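Diguanylate cyclase TpbB (Pseudomonas aeruginosa, PDB 4IOB) catalyses the condensation of two GTP molecules into cyclic-di-GMP through its cytoplasmic GGDEF domain, the part captured here, as part of a biofilm-controlling signalling module. Local coordinates at residues 49-53 against 107-111; 92-96 against 121-125. All coordinates share one frame; numbering follows the deposited sequence.

Interaction 1: residues 49-53 against 107-111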
# COMPACT_ATOMS: atom_id res chain seq x y z
N ALA A 49 -0.19 13.23 16.39
CA ALA A 49 -0.84 11.93 16.50
C ALA A 49 -0.88 11.23 15.15
O ALA A 49 -0.71 10.01 15.06
CB ALA A 49 -2.25 12.08 17.06
N GLY A 50 -1.11 12.01 14.09
CA GLY A 50 -1.14 11.47 12.74
C GLY A 50 0.15 10.73 12.42
O GLY A 50 0.13 9.64 11.84
N ASP A 51 1.28 11.33 12.79
CA ASP A 51 2.58 10.72 12.57
C ASP A 51 2.67 9.38 13.30
O ASP A 51 2.96 8.35 12.68
CB ASP A 51 3.69 11.65 13.05
CG ASP A 51 3.72 12.96 12.29
OD1 ASP A 51 3.08 13.04 11.22
OD2 ASP A 51 4.38 13.92 12.76
N THR A 52 2.42 9.40 14.60
CA THR A 52 2.46 8.18 15.40
C THR A 52 1.66 7.07 14.72
O THR A 52 2.03 5.90 14.78
CB THR A 52 1.90 8.41 16.81
OG1 THR A 52 2.65 9.45 17.46
CG2 THR A 52 2.01 7.14 17.64
N VAL A 53 0.57 7.45 14.05
CA VAL A 53 -0.26 6.49 13.34
C VAL A 53 0.43 5.99 12.08
O VAL A 53 0.44 4.79 11.81
CB VAL A 53 -1.63 7.09 12.97
CG1 VAL A 53 -2.42 6.12 12.11
CG2 VAL A 53 -2.41 7.45 14.23
N ILE A 107 -4.71 1.23 17.50
CA ILE A 107 -3.37 1.80 17.63
C ILE A 107 -3.25 2.61 18.92
O ILE A 107 -3.95 3.61 19.11
CB ILE A 107 -3.01 2.70 16.43
CG1 ILE A 107 -2.90 1.87 15.15
CG2 ILE A 107 -1.71 3.45 16.70
CD1 ILE A 107 -2.53 2.68 13.93
N ARG A 108 -2.35 2.18 19.80
CA ARG A 108 -2.13 2.86 21.07
C ARG A 108 -1.26 4.09 20.87
O ARG A 108 -0.11 3.99 20.43
CB ARG A 108 -1.46 1.90 22.06
CG ARG A 108 -2.09 0.52 22.11
N LEU A 109 -1.80 5.26 21.20
CA LEU A 109 -1.05 6.51 21.08
C LEU A 109 -0.07 6.67 22.24
O LEU A 109 0.02 5.82 23.12
CB LEU A 109 -2.00 7.71 21.00
CG LEU A 109 -2.80 7.83 19.70
CD1 LEU A 109 -3.73 9.03 19.76
CD2 LEU A 109 -1.86 7.94 18.51
N SER A 110 0.67 7.77 22.22
CA SER A 110 1.72 8.01 23.21
C SER A 110 1.17 8.33 24.60
O SER A 110 1.88 8.22 25.60
CB SER A 110 2.65 9.13 22.75
OG SER A 110 3.30 8.79 21.54
N ASP A 111 -0.10 8.74 24.65
CA ASP A 111 -0.71 9.14 25.92
C ASP A 111 -1.80 8.18 26.38
O ASP A 111 -2.64 8.53 27.21
CB ASP A 111 -1.27 10.56 25.82
CG ASP A 111 -2.37 10.68 24.78
OD1 ASP A 111 -2.86 9.64 24.30
OD2 ASP A 111 -2.75 11.83 24.45
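In the GGDEF domain, helix 47-62 is met by the small antiparallel hairpin 107-108/114-115, and this contact joins them through Ala49, Thr52 and Val53 on the helix and Ile107 and Leu109 on the hairpin. The three helical residues are spaced i, i+3, i+4, which puts them on one face. Leu109 enters that face with one branch: its CD2 lies 4.0 Å from Thr52 CG2, the two side chains meeting at a slant. The same CD2 is 4.3 Å from Val53 CG2 and also faces the carbonyl oxygen of Ala49, while the other branch, CD1, approaches Ala49 CB at 4.3 Å. Further along the helix, Val53 CG1 meets Ile107 CD1 at 3.9 Å, with the side chains nearly perpendicular. Ile107 reaches it because its chain is extended (chi2 -179°), carrying the terminal methyl over to the valine.

Thr52 divides its two branches. CG2 stands anti to the backbone N and takes the apolar contact, whereas OG1 makes a weak hydrogen bond back to Ala48 O (chi1 -57°). Ser110 OG comes to 4.2 Å from Thr52 OG1, too far for a hydrogen bond. Beyond the two segments, Ile107 also touches Asn56 and Arg60, extending the same helix face, and pairs by backbone with Val115. Val53 stands about 5 Å, side chain to side chain, from Ser35, a magnesium-binding residue. The contact thus joins the i, i+3, i+4 face of helix 47-62 to the first strand and turn of the two-stranded hairpin, at the periphery of the GGDEF domain.

Interaction 2: residues 92-96 against 121-125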
# COMPACT_ATOMS: atom_id res chain seq x y z
N ALA A 92 -1.35 -11.64 -4.35
CA ALA A 92 -1.43 -10.20 -4.16
C ALA A 92 -2.65 -9.83 -3.32
O ALA A 92 -2.57 -8.99 -2.43
CB ALA A 92 -1.46 -9.48 -5.50
N LEU A 93 -3.78 -10.47 -3.62
CA LEU A 93 -5.01 -10.24 -2.87
C LEU A 93 -4.88 -10.81 -1.46
O LEU A 93 -5.44 -10.26 -0.51
CB LEU A 93 -6.20 -10.87 -3.59
CG LEU A 93 -6.58 -10.29 -4.95
CD1 LEU A 93 -7.64 -11.14 -5.63
CD2 LEU A 93 -7.05 -8.85 -4.81
N ARG A 94 -4.15 -11.90 -1.34
CA ARG A 94 -3.93 -12.56 -0.06
C ARG A 94 -3.14 -11.65 0.88
O ARG A 94 -3.49 -11.49 2.05
CB ARG A 94 -3.17 -13.87 -0.26
CG ARG A 94 -3.00 -14.71 1.00
CD ARG A 94 -4.23 -15.56 1.27
N ILE A 95 -2.07 -11.05 0.36
CA ILE A 95 -1.23 -10.16 1.15
C ILE A 95 -2.00 -8.91 1.56
O ILE A 95 -1.86 -8.42 2.68
CB ILE A 95 0.03 -9.75 0.37
CG1 ILE A 95 0.89 -10.98 0.07
CG2 ILE A 95 0.83 -8.71 1.15
CD1 ILE A 95 2.17 -10.66 -0.67
N ALA A 96 -2.83 -8.40 0.64
CA ALA A 96 -3.66 -7.23 0.92
C ALA A 96 -4.64 -7.53 2.04
O ALA A 96 -4.83 -6.72 2.95
CB ALA A 96 -4.39 -6.79 -0.33
N ILE A 121 -6.77 -0.26 -0.09
CA ILE A 121 -5.71 -0.70 -0.99
C ILE A 121 -6.18 -0.86 -2.43
O ILE A 121 -7.23 -1.43 -2.69
CB ILE A 121 -5.09 -2.02 -0.52
CG1 ILE A 121 -4.68 -1.93 0.95
CG2 ILE A 121 -3.89 -2.39 -1.39
CD1 ILE A 121 -4.14 -3.22 1.52
N GLY A 122 -5.38 -0.34 -3.36
CA GLY A 122 -5.64 -0.50 -4.79
C GLY A 122 -4.56 -1.34 -5.43
O GLY A 122 -3.39 -0.96 -5.44
N ILE A 123 -4.95 -2.49 -5.97
CA ILE A 123 -3.98 -3.46 -6.48
C ILE A 123 -3.88 -3.45 -8.01
O ILE A 123 -4.86 -3.71 -8.71
CB ILE A 123 -4.32 -4.88 -6.00
CG1 ILE A 123 -4.55 -4.89 -4.49
CG2 ILE A 123 -3.21 -5.85 -6.40
CD1 ILE A 123 -5.03 -6.22 -3.96
N ALA A 124 -2.68 -3.17 -8.51
CA ALA A 124 -2.41 -3.22 -9.94
C ALA A 124 -1.47 -4.37 -10.26
O ALA A 124 -0.49 -4.60 -9.54
CB ALA A 124 -1.82 -1.90 -10.42
N LEU A 125 -1.75 -5.10 -11.33
CA LEU A 125 -1.00 -6.31 -11.64
C LEU A 125 -0.24 -6.23 -12.96
O LEU A 125 -0.67 -5.55 -13.90
CB LEU A 125 -1.93 -7.52 -11.67
CG LEU A 125 -2.54 -7.96 -10.34
CD1 LEU A 125 -3.66 -8.98 -10.58
CD2 LEU A 125 -1.47 -8.54 -9.43
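Ile121 begins the contact of strand 119-126 with helix 89-102 by bringing its CD1 against Ala96, 4.0 Å from the CB and close to the carbonyl oxygen as well. Two residues on, Ile123 uses both its branches. Its CD1 lies 3.7 Å from Ala96 CB and also meets Leu93 CD2, whose side chain crosses it at a slant, while CG2 turns to Ala92 CB at 4.1 Å. The split follows from the torsions: CG1 sits beside the backbone N (chi1 -50°) and chi2 is extended, carrying CD1 against the helix face, beside Leu93, Ala96 and the carbonyl oxygen of Ala92. Leu125 closes the row, its CD2 4.0 Å from Ala92 CB. Ala92 and Ala96, one helical turn apart, present their methyls to the isoleucine and leucine side chains of the strand, and the segment axes come within 9.9 Å while running nearly antiparallel, at 162°.

Around this layer, Ala92 also touches Leu83 and Leu86 of strand 78-86, and Ile121 and Ile123 lean on Leu31 of strand 27-35. Leu157 of the edge strand 155-157 meets Leu93, Ile123 and Leu125. On the other face of the sheet, Ala124 packs on helix 133-150, so strand 119-126 is sandwiched between two helices.

The two contacts lie on opposite sides of the chain's centre, their centres about 26 Å apart and their nearest atoms about 14 Å, so neither touches the other. They share no helix or strand, yet the chain threads them together: helix 89-102 of interaction 2 leads into the hairpin strand 107-108 of interaction 1, and the chain then returns to strand 119-126. Interaction 2 is a buried aliphatic layer of the central sheet, with alanines meeting isoleucine and leucine. Interaction 1 is peripheral and partly buried, pairing similar methyl contacts with two hydroxyls, of Thr52 and Ser110, at its more exposed end. It also lies closer to the magnesium-binding residues Ser35 and Asp77.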